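Local coordinates for UPF0311 protein RPA1785 (PDB 3C5O) that is of unknown function but belongs to the UPF0311 (DUF3237) family and folds into an antiparallel beta-barrel, four copies of which make up the assembly, at residues T14-I19 / R146-V151; Q51-G56 / A75-D80. All blocks are in the same frame, centred on the assembly; numbering follows the deposited sequence.

Contact 1 (T14-I19 / R146-V151)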
ATOM      1  N   THR B  14      19.183  12.263 -12.330  1.00 51.97           N
ATOM      2  CA  THR B  14      19.681  10.963 -11.889  1.00 51.33           C
ATOM      3  C   THR B  14      19.845  10.911 -10.358  1.00 50.82           C
ATOM      4  O   THR B  14      20.385  11.848  -9.746  1.00 50.44           O
ATOM      5  CB  THR B  14      20.981  10.603 -12.615  1.00 53.54           C
ATOM      6  OG1 THR B  14      20.732  10.586 -14.026  1.00 55.11           O
ATOM      7  CG2 THR B  14      21.486   9.225 -12.202  1.00 50.91           C
ATOM      8  N   ILE B  15      19.302   9.842  -9.757  1.00 49.13           N
ATOM      9  CA  ILE B  15      19.510   9.499  -8.337  1.00 48.89           C
ATOM     10  C   ILE B  15      20.510   8.353  -8.248  1.00 49.80           C
ATOM     11  O   ILE B  15      20.296   7.280  -8.838  1.00 49.35           O
ATOM     12  CB  ILE B  15      18.207   9.002  -7.633  1.00 47.65           C
ATOM     13  CG1 ILE B  15      17.103  10.072  -7.681  1.00 48.11           C
ATOM     14  CG2 ILE B  15      18.493   8.595  -6.181  1.00 46.34           C
ATOM     15  CD1 ILE B  15      15.752   9.566  -7.150  1.00 44.65           C
ATOM     16  N   THR B  16      21.602   8.589  -7.532  1.00 50.98           N
ATOM     17  CA  THR B  16      22.587   7.565  -7.270  1.00 52.70           C
ATOM     18  C   THR B  16      22.459   7.185  -5.798  1.00 52.36           C
ATOM     19  O   THR B  16      22.768   7.991  -4.934  1.00 53.92           O
ATOM     20  CB  THR B  16      24.007   8.088  -7.559  1.00 54.96           C
ATOM     21  OG1 THR B  16      24.107   8.460  -8.936  1.00 57.90           O
ATOM     22  CG2 THR B  16      25.062   7.037  -7.264  1.00 55.83           C
ATOM     23  N   ALA B  17      21.978   5.982  -5.499  1.00 51.18           N
ATOM     24  CA  ALA B  17      21.869   5.552  -4.113  1.00 50.52           C
ATOM     25  C   ALA B  17      22.962   4.550  -3.709  1.00 52.26           C
ATOM     26  O   ALA B  17      23.051   3.459  -4.291  1.00 52.41           O
ATOM     27  CB  ALA B  17      20.486   4.972  -3.850  1.00 48.40           C
ATOM     28  N   ARG B  18      23.782   4.915  -2.721  1.00 53.90           N
ATOM     29  CA  ARG B  18      24.755   3.976  -2.131  1.00 55.77           C
ATOM     30  C   ARG B  18      23.990   2.975  -1.270  1.00 54.07           C
ATOM     31  O   ARG B  18      23.175   3.347  -0.412  1.00 52.71           O
ATOM     32  CB  ARG B  18      25.840   4.688  -1.294  1.00 58.00           C
ATOM     33  CG  ARG B  18      26.503   5.898  -1.954  1.00 61.26           C
ATOM     34  CD  ARG B  18      27.685   6.561  -1.125  1.00 65.40           C
ATOM     35  NE  ARG B  18      27.580   6.606   0.367  1.00 67.80           N
ATOM     36  CZ  ARG B  18      28.060   5.660   1.199  1.00 69.54           C
ATOM     37  NH1 ARG B  18      28.644   4.540   0.730  1.00 69.11           N
ATOM     38  NH2 ARG B  18      27.939   5.807   2.519  1.00 68.90           N
ATOM     39  N   ILE B  19      24.233   1.699  -1.502  1.00 53.91           N
ATOM     40  CA  ILE B  19      23.467   0.675  -0.810  1.00 52.57           C
ATOM     41  C   ILE B  19      24.377  -0.118   0.120  1.00 54.38           C
ATOM     42  O   ILE B  19      25.570  -0.246  -0.138  1.00 55.88           O
ATOM     43  CB  ILE B  19      22.742  -0.270  -1.805  1.00 51.90           C
ATOM     44  CG1 ILE B  19      23.738  -0.863  -2.809  1.00 51.11           C
ATOM     45  CG2 ILE B  19      21.581   0.483  -2.501  1.00 50.63           C
ATOM     46  CD1 ILE B  19      23.351  -2.225  -3.337  1.00 53.09           C
ATOM     47  N   ARG B 146      26.165   0.482  -5.279  1.00 57.83           N
ATOM     48  CA  ARG B 146      25.214   1.551  -5.550  1.00 55.07           C
ATOM     49  C   ARG B 146      24.183   1.144  -6.583  1.00 53.47           C
ATOM     50  O   ARG B 146      24.341   0.130  -7.255  1.00 53.92           O
ATOM     51  CB  ARG B 146      25.940   2.819  -6.033  1.00 56.31           C
ATOM     52  CG  ARG B 146      26.479   2.726  -7.452  1.00 58.36           C
ATOM     53  CD  ARG B 146      27.560   3.759  -7.726  1.00 61.99           C
ATOM     54  NE  ARG B 146      27.903   3.837  -9.152  1.00 64.91           N
ATOM     55  CZ  ARG B 146      28.710   2.993  -9.797  1.00 68.71           C
ATOM     56  NH1 ARG B 146      28.951   3.167 -11.084  1.00 71.10           N
ATOM     57  NH2 ARG B 146      29.278   1.969  -9.170  1.00 71.07           N
ATOM     58  N   VAL B 147      23.124   1.952  -6.672  1.00 51.80           N
ATOM     59  CA  VAL B 147      22.081   1.870  -7.689  1.00 50.29           C
ATOM     60  C   VAL B 147      21.925   3.265  -8.317  1.00 50.61           C
ATOM     61  O   VAL B 147      21.865   4.259  -7.596  1.00 49.59           O
ATOM     62  CB  VAL B 147      20.740   1.389  -7.078  1.00 49.72           C
ATOM     63  CG1 VAL B 147      19.618   1.535  -8.086  1.00 48.46           C
ATOM     64  CG2 VAL B 147      20.846  -0.095  -6.593  1.00 45.52           C
ATOM     65  N   VAL B 148      21.900   3.326  -9.654  1.00 51.86           N
ATOM     66  CA  VAL B 148      21.836   4.564 -10.429  1.00 52.28           C
ATOM     67  C   VAL B 148      20.518   4.605 -11.191  1.00 52.18           C
ATOM     68  O   VAL B 148      20.322   3.831 -12.117  1.00 53.51           O
ATOM     69  CB  VAL B 148      22.985   4.647 -11.450  1.00 54.58           C
ATOM     70  CG1 VAL B 148      22.909   5.939 -12.292  1.00 55.75           C
ATOM     71  CG2 VAL B 148      24.333   4.561 -10.762  1.00 55.00           C
ATOM     72  N   ILE B 149      19.627   5.523 -10.816  1.00 51.36           N
ATOM     73  CA  ILE B 149      18.299   5.606 -11.411  1.00 50.71           C
ATOM     74  C   ILE B 149      18.256   6.858 -12.242  1.00 51.32           C
ATOM     75  O   ILE B 149      18.381   7.957 -11.709  1.00 51.22           O
ATOM     76  CB  ILE B 149      17.148   5.847 -10.369  1.00 49.42           C
ATOM     77  CG1 ILE B 149      17.479   5.391  -8.913  1.00 49.64           C
ATOM     78  CG2 ILE B 149      15.757   5.453 -10.960  1.00 49.53           C
ATOM     79  CD1 ILE B 149      17.432   3.985  -8.642  1.00 51.88           C
ATOM     80  N   ASP B 150      18.036   6.697 -13.533  1.00 52.13           N
ATOM     81  CA  ASP B 150      17.798   7.818 -14.416  1.00 53.13           C
ATOM     82  C   ASP B 150      16.314   8.061 -14.436  1.00 52.26           C
ATOM     83  O   ASP B 150      15.545   7.197 -14.869  1.00 52.95           O
ATOM     84  CB  ASP B 150      18.300   7.495 -15.811  1.00 55.01           C
ATOM     85  CG  ASP B 150      19.793   7.350 -15.852  1.00 58.34           C
ATOM     86  OD1 ASP B 150      20.497   8.256 -15.353  1.00 61.14           O
ATOM     87  OD2 ASP B 150      20.269   6.330 -16.388  1.00 64.47           O
ATOM     88  N   VAL B 151      15.917   9.231 -13.962  1.00 51.26           N
ATOM     89  CA  VAL B 151      14.505   9.558 -13.740  1.00 50.08           C
ATOM     90  C   VAL B 151      13.968  10.351 -14.934  1.00 51.81           C
ATOM     91  O   VAL B 151      14.564  11.336 -15.361  1.00 52.98           O
ATOM     92  CB  VAL B 151      14.291  10.359 -12.404  1.00 48.82           C
ATOM     93  CG1 VAL B 151      12.813  10.708 -12.190  1.00 48.66           C
ATOM     94  CG2 VAL B 151      14.819   9.567 -11.177  1.00 45.85           C
TER

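Contact 2 (Q51-G56 / A75-D80)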
ATOM      1  N   GLN B  51      21.543  15.568  -2.001  0.70 55.81           N
ATOM      2  CA  GLN B  51      22.295  14.533  -1.337  0.70 55.66           C
ATOM      3  C   GLN B  51      21.238  13.571  -0.790  0.70 52.97           C
ATOM      4  O   GLN B  51      20.263  14.017  -0.179  0.70 52.13           O
ATOM      5  CB  GLN B  51      23.100  15.182  -0.205  0.70 58.67           C
ATOM      6  CG  GLN B  51      24.539  14.688   0.006  0.70 61.91           C
ATOM      7  CD  GLN B  51      25.441  14.820  -1.227  0.70 65.01           C
ATOM      8  OE1 GLN B  51      25.333  15.758  -2.025  0.70 65.79           O
ATOM      9  NE2 GLN B  51      26.339  13.856  -1.379  0.70 65.96           N
ATOM     10  N   VAL B  52      21.395  12.267  -1.043  1.00 51.45           N
ATOM     11  CA  VAL B  52      20.481  11.258  -0.506  1.00 48.71           C
ATOM     12  C   VAL B  52      20.843  11.157   0.958  1.00 50.38           C
ATOM     13  O   VAL B  52      22.042  11.104   1.298  1.00 52.67           O
ATOM     14  CB  VAL B  52      20.604   9.869  -1.196  1.00 47.42           C
ATOM     15  CG1 VAL B  52      19.774   8.800  -0.426  1.00 45.68           C
ATOM     16  CG2 VAL B  52      20.165   9.937  -2.653  1.00 45.19           C
ATOM     17  N   LEU B  53      19.826  11.169   1.822  1.00 49.66           N
ATOM     18  CA  LEU B  53      20.050  11.159   3.261  1.00 51.28           C
ATOM     19  C   LEU B  53      20.429   9.760   3.758  1.00 52.15           C
ATOM     20  O   LEU B  53      20.038   8.759   3.141  1.00 51.06           O
ATOM     21  CB  LEU B  53      18.848  11.757   3.999  1.00 50.35           C
ATOM     22  CG  LEU B  53      18.531  13.237   3.688  1.00 49.55           C
ATOM     23  CD1 LEU B  53      17.241  13.667   4.415  1.00 47.85           C
ATOM     24  CD2 LEU B  53      19.681  14.201   4.037  1.00 51.19           C
ATOM     25  N   PRO B  54      21.250   9.686   4.831  1.00 54.30           N
ATOM     26  CA  PRO B  54      21.812   8.431   5.323  1.00 55.06           C
ATOM     27  C   PRO B  54      20.836   7.484   6.014  1.00 55.07           C
ATOM     28  O   PRO B  54      21.134   6.986   7.111  1.00 56.95           O
ATOM     29  CB  PRO B  54      22.881   8.907   6.319  1.00 58.23           C
ATOM     30  CG  PRO B  54      22.401  10.224   6.789  1.00 57.49           C
ATOM     31  CD  PRO B  54      21.762  10.848   5.594  1.00 56.29           C
ATOM     32  N   PHE B  55      19.689   7.209   5.401  1.00 52.39           N
ATOM     33  CA  PHE B  55      18.726   6.293   6.020  1.00 52.03           C
ATOM     34  C   PHE B  55      17.725   5.790   4.978  1.00 49.99           C
ATOM     35  O   PHE B  55      17.681   6.306   3.862  1.00 49.25           O
ATOM     36  CB  PHE B  55      17.995   6.932   7.224  1.00 52.78           C
ATOM     37  CG  PHE B  55      17.213   8.159   6.877  1.00 53.34           C
ATOM     38  CD1 PHE B  55      15.978   8.052   6.226  1.00 51.70           C
ATOM     39  CD2 PHE B  55      17.715   9.436   7.178  1.00 53.26           C
ATOM     40  CE1 PHE B  55      15.251   9.204   5.884  1.00 51.09           C
ATOM     41  CE2 PHE B  55      16.990  10.590   6.854  1.00 52.22           C
ATOM     42  CZ  PHE B  55      15.756  10.476   6.200  1.00 51.95           C
ATOM     43  N   GLY B  56      16.925   4.803   5.362  1.00 48.51           N
ATOM     44  CA  GLY B  56      16.025   4.173   4.421  1.00 47.14           C
ATOM     45  C   GLY B  56      16.546   2.819   3.974  1.00 46.93           C
ATOM     46  O   GLY B  56      17.611   2.364   4.413  1.00 47.01           O
ATOM     47  N   ALA B  75      14.993   9.506   1.313  1.00 44.32           N
ATOM     48  CA  ALA B  75      14.772  10.926   1.120  1.00 43.86           C
ATOM     49  C   ALA B  75      16.029  11.557   0.573  1.00 45.10           C
ATOM     50  O   ALA B  75      17.139  11.027   0.754  1.00 46.08           O
ATOM     51  CB  ALA B  75      14.371  11.583   2.420  1.00 43.43           C
ATOM     52  N   PHE B  76      15.870  12.685  -0.111  1.00 45.44           N
ATOM     53  CA  PHE B  76      17.022  13.524  -0.390  1.00 46.18           C
ATOM     54  C   PHE B  76      16.768  14.968  -0.022  1.00 47.35           C
ATOM     55  O   PHE B  76      15.621  15.421   0.044  1.00 46.03           O
ATOM     56  CB  PHE B  76      17.538  13.359  -1.834  1.00 46.59           C
ATOM     57  CG  PHE B  76      16.589  13.816  -2.912  1.00 46.06           C
ATOM     58  CD1 PHE B  76      16.564  15.162  -3.333  1.00 47.05           C
ATOM     59  CD2 PHE B  76      15.773  12.896  -3.572  1.00 45.04           C
ATOM     60  CE1 PHE B  76      15.708  15.587  -4.361  1.00 45.66           C
ATOM     61  CE2 PHE B  76      14.927  13.291  -4.616  1.00 43.54           C
ATOM     62  CZ  PHE B  76      14.890  14.646  -5.017  1.00 45.62           C
ATOM     63  N   GLU B  77      17.857  15.671   0.257  1.00 49.66           N
ATOM     64  CA  GLU B  77      17.823  17.092   0.494  1.00 52.17           C
ATOM     65  C   GLU B  77      18.606  17.864  -0.581  1.00 53.26           C
ATOM     66  O   GLU B  77      19.778  17.575  -0.841  1.00 54.09           O
ATOM     67  CB  GLU B  77      18.377  17.414   1.879  1.00 53.90           C
ATOM     68  CG  GLU B  77      18.181  18.862   2.245  1.00 59.17           C
ATOM     69  CD  GLU B  77      18.616  19.194   3.664  1.00 67.98           C
ATOM     70  OE1 GLU B  77      19.424  18.421   4.246  1.00 69.10           O
ATOM     71  OE2 GLU B  77      18.151  20.248   4.193  1.00 73.68           O
ATOM     72  N   THR B  78      17.965  18.868  -1.175  1.00 53.55           N
ATOM     73  CA  THR B  78      18.618  19.690  -2.181  1.00 53.91           C
ATOM     74  C   THR B  78      19.510  20.800  -1.605  1.00 56.71           C
ATOM     75  O   THR B  78      19.410  21.160  -0.407  1.00 56.92           O
ATOM     76  CB  THR B  78      17.616  20.323  -3.116  1.00 54.10           C
ATOM     77  OG1 THR B  78      16.915  21.366  -2.423  1.00 54.43           O
ATOM     78  CG2 THR B  78      16.656  19.277  -3.650  1.00 50.59           C
ATOM     79  N   ASP B  79      20.371  21.346  -2.468  1.00 57.79           N
ATOM     80  CA  ASP B  79      21.326  22.362  -2.056  1.00 61.18           C
ATOM     81  C   ASP B  79      20.638  23.657  -1.594  1.00 62.17           C
ATOM     82  O   ASP B  79      21.235  24.467  -0.877  1.00 64.57           O
ATOM     83  CB  ASP B  79      22.409  22.623  -3.146  1.00 63.97           C
ATOM     84  CG  ASP B  79      21.827  23.049  -4.515  1.00 65.70           C
ATOM     85  OD1 ASP B  79      20.611  22.889  -4.756  1.00 66.56           O
ATOM     86  OD2 ASP B  79      22.608  23.538  -5.372  1.00 72.79           O
ATOM     87  N   ASP B  80      19.384  23.832  -2.002  1.00 60.53           N
ATOM     88  CA  ASP B  80      18.635  25.060  -1.728  1.00 62.16           C
ATOM     89  C   ASP B  80      17.531  24.799  -0.694  1.00 60.98           C
ATOM     90  O   ASP B  80      16.697  25.659  -0.430  1.00 61.95           O
ATOM     91  CB  ASP B  80      18.113  25.728  -3.029  1.00 61.98           C
ATOM     92  CG  ASP B  80      17.097  24.857  -3.802  1.00 59.50           C
ATOM     93  OD1 ASP B  80      17.115  23.611  -3.696  1.00 54.09           O
ATOM     94  OD2 ASP B  80      16.278  25.425  -4.546  1.00 59.07           O
TER
HETATM   95  O   HOH W   1      17.249   8.662   2.595  1.00 45.22           O

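Contact 1 (T14-I19 / R146-V151)
Ile15 and Ala17 pair with Ile149 and Val147 as antiparallel hydrogen-bonded pairs, each joined by two backbone bonds. The shorter of the two bonds of the Ile15-Ile149 pair runs from Ile149 N to Ile15 O, 2.7 Å and almost straight at 179°. Thr16-Val148 lies between them, with Thr14-Asp150 and Arg18-Arg146 at the two ends; in these non-hydrogen-bonded pairs the CA atoms come closer, and CA-H...O contacts such as Thr16 CA to Val147 O (3.4 Å) fill in.

The polar side-chain link is at one end, where Thr14 and Asp150 lie side by side. Thr14 OG1 stands anti to its carbonyl carbon (chi1 -59°) and donates to Asp150 OD1 at 2.7 Å, nearly along the C-O axis; it also bonds to Tyr11 OH. The methyl CG2 of Thr14, anti to the backbone N, lies 3.6 Å from Val148 CG1, so a threonine serves both a polar and an apolar neighbour. A valine here would probably leave Asp150 OD1 and the Tyr11 hydroxyl without this shared partner.

Further apolar contacts lie on the face that carries Ile15, Ala17, Val147 and Ile149, and at its ends. Ile15 CB meets Ile149 CG1 at 3.9 Å, and Ile15 CD1 comes to 4.1 Å from Val151 CG2. Ile19 CG2 crosses to Val147 CG2 at 4.2 Å. Beta-branched residues suit these extended backbones.

Strand 9-27 is thus joined to strand 146-154, the first to the last, closing the barrel. Strand 136-142 flanks the pair beyond Val147 and Ile149, strand 32-45 lies beyond Ile15, and Asp150 packs on Pro5 of the second subunit.

Contact 2 (Q51-G56 / A75-D80)
Leu53 and Ala75 meet through both backbone and side chain. Leu53 N donates to Ala75 O at 2.9 Å with a nearly straight N-H...O angle of 174°. Gln51 and Glu77 form an antiparallel hydrogen-bonded pair, Gln51 N to Glu77 O at 2.9 Å and Glu77 N to Gln51 O at 3.0 Å. Gln51 O also has Phe76 CB close by, at 3.3 Å.

These bonds join strands 48-62 and 68-78 of a beta hairpin. Just past them the first chain bends through an inverse gamma turn centred on Pro54, whose ring-restricted phi fits such a turn; the closing bond from Phe55 N to Leu53 O is weak. A water bridges the turn and the partner strand, accepting from Ala75 N at 2.7 Å and lying close to Leu53 O and Phe55 O, over one face of the Phe55 ring toward its rim.

The apolar contacts gather round Ala75, whose lone methyl suits the narrow place between larger groups. Leu53 forks over the partner strand: CD1 comes to 4.1 Å from Ala75 CB and CD2 to 4.1 Å from Glu77 CB. In Phe55 a chi1 of 60° puts CG between the backbone N and the carbonyl carbon; at the far end of the ring CZ lies 4.2 Å from Ala75 CB. Phe55 and Ala75 also pack on Ile35 of the third subunit.

Strand 9-27 supplies the first half of contact 1, whose partner is reached only at the far end of the chain. After strand 32-45 comes the first half of contact 2, 51-56, which finds 75-80 after a short excursion; contact 2 therefore closes a local hairpin loop of 18 residues. The chain then runs on through the remaining strands until 146-151 returns to 14-19, closing a loop of 126 residues that contains the smaller one whole, without crossing. The centres are about 12 Å apart, yet the two meet where Ile15 CG2 packs on Val52 CG2 at 4.1 Å. One contact seals the barrel; the other ties two successive strands within its wall.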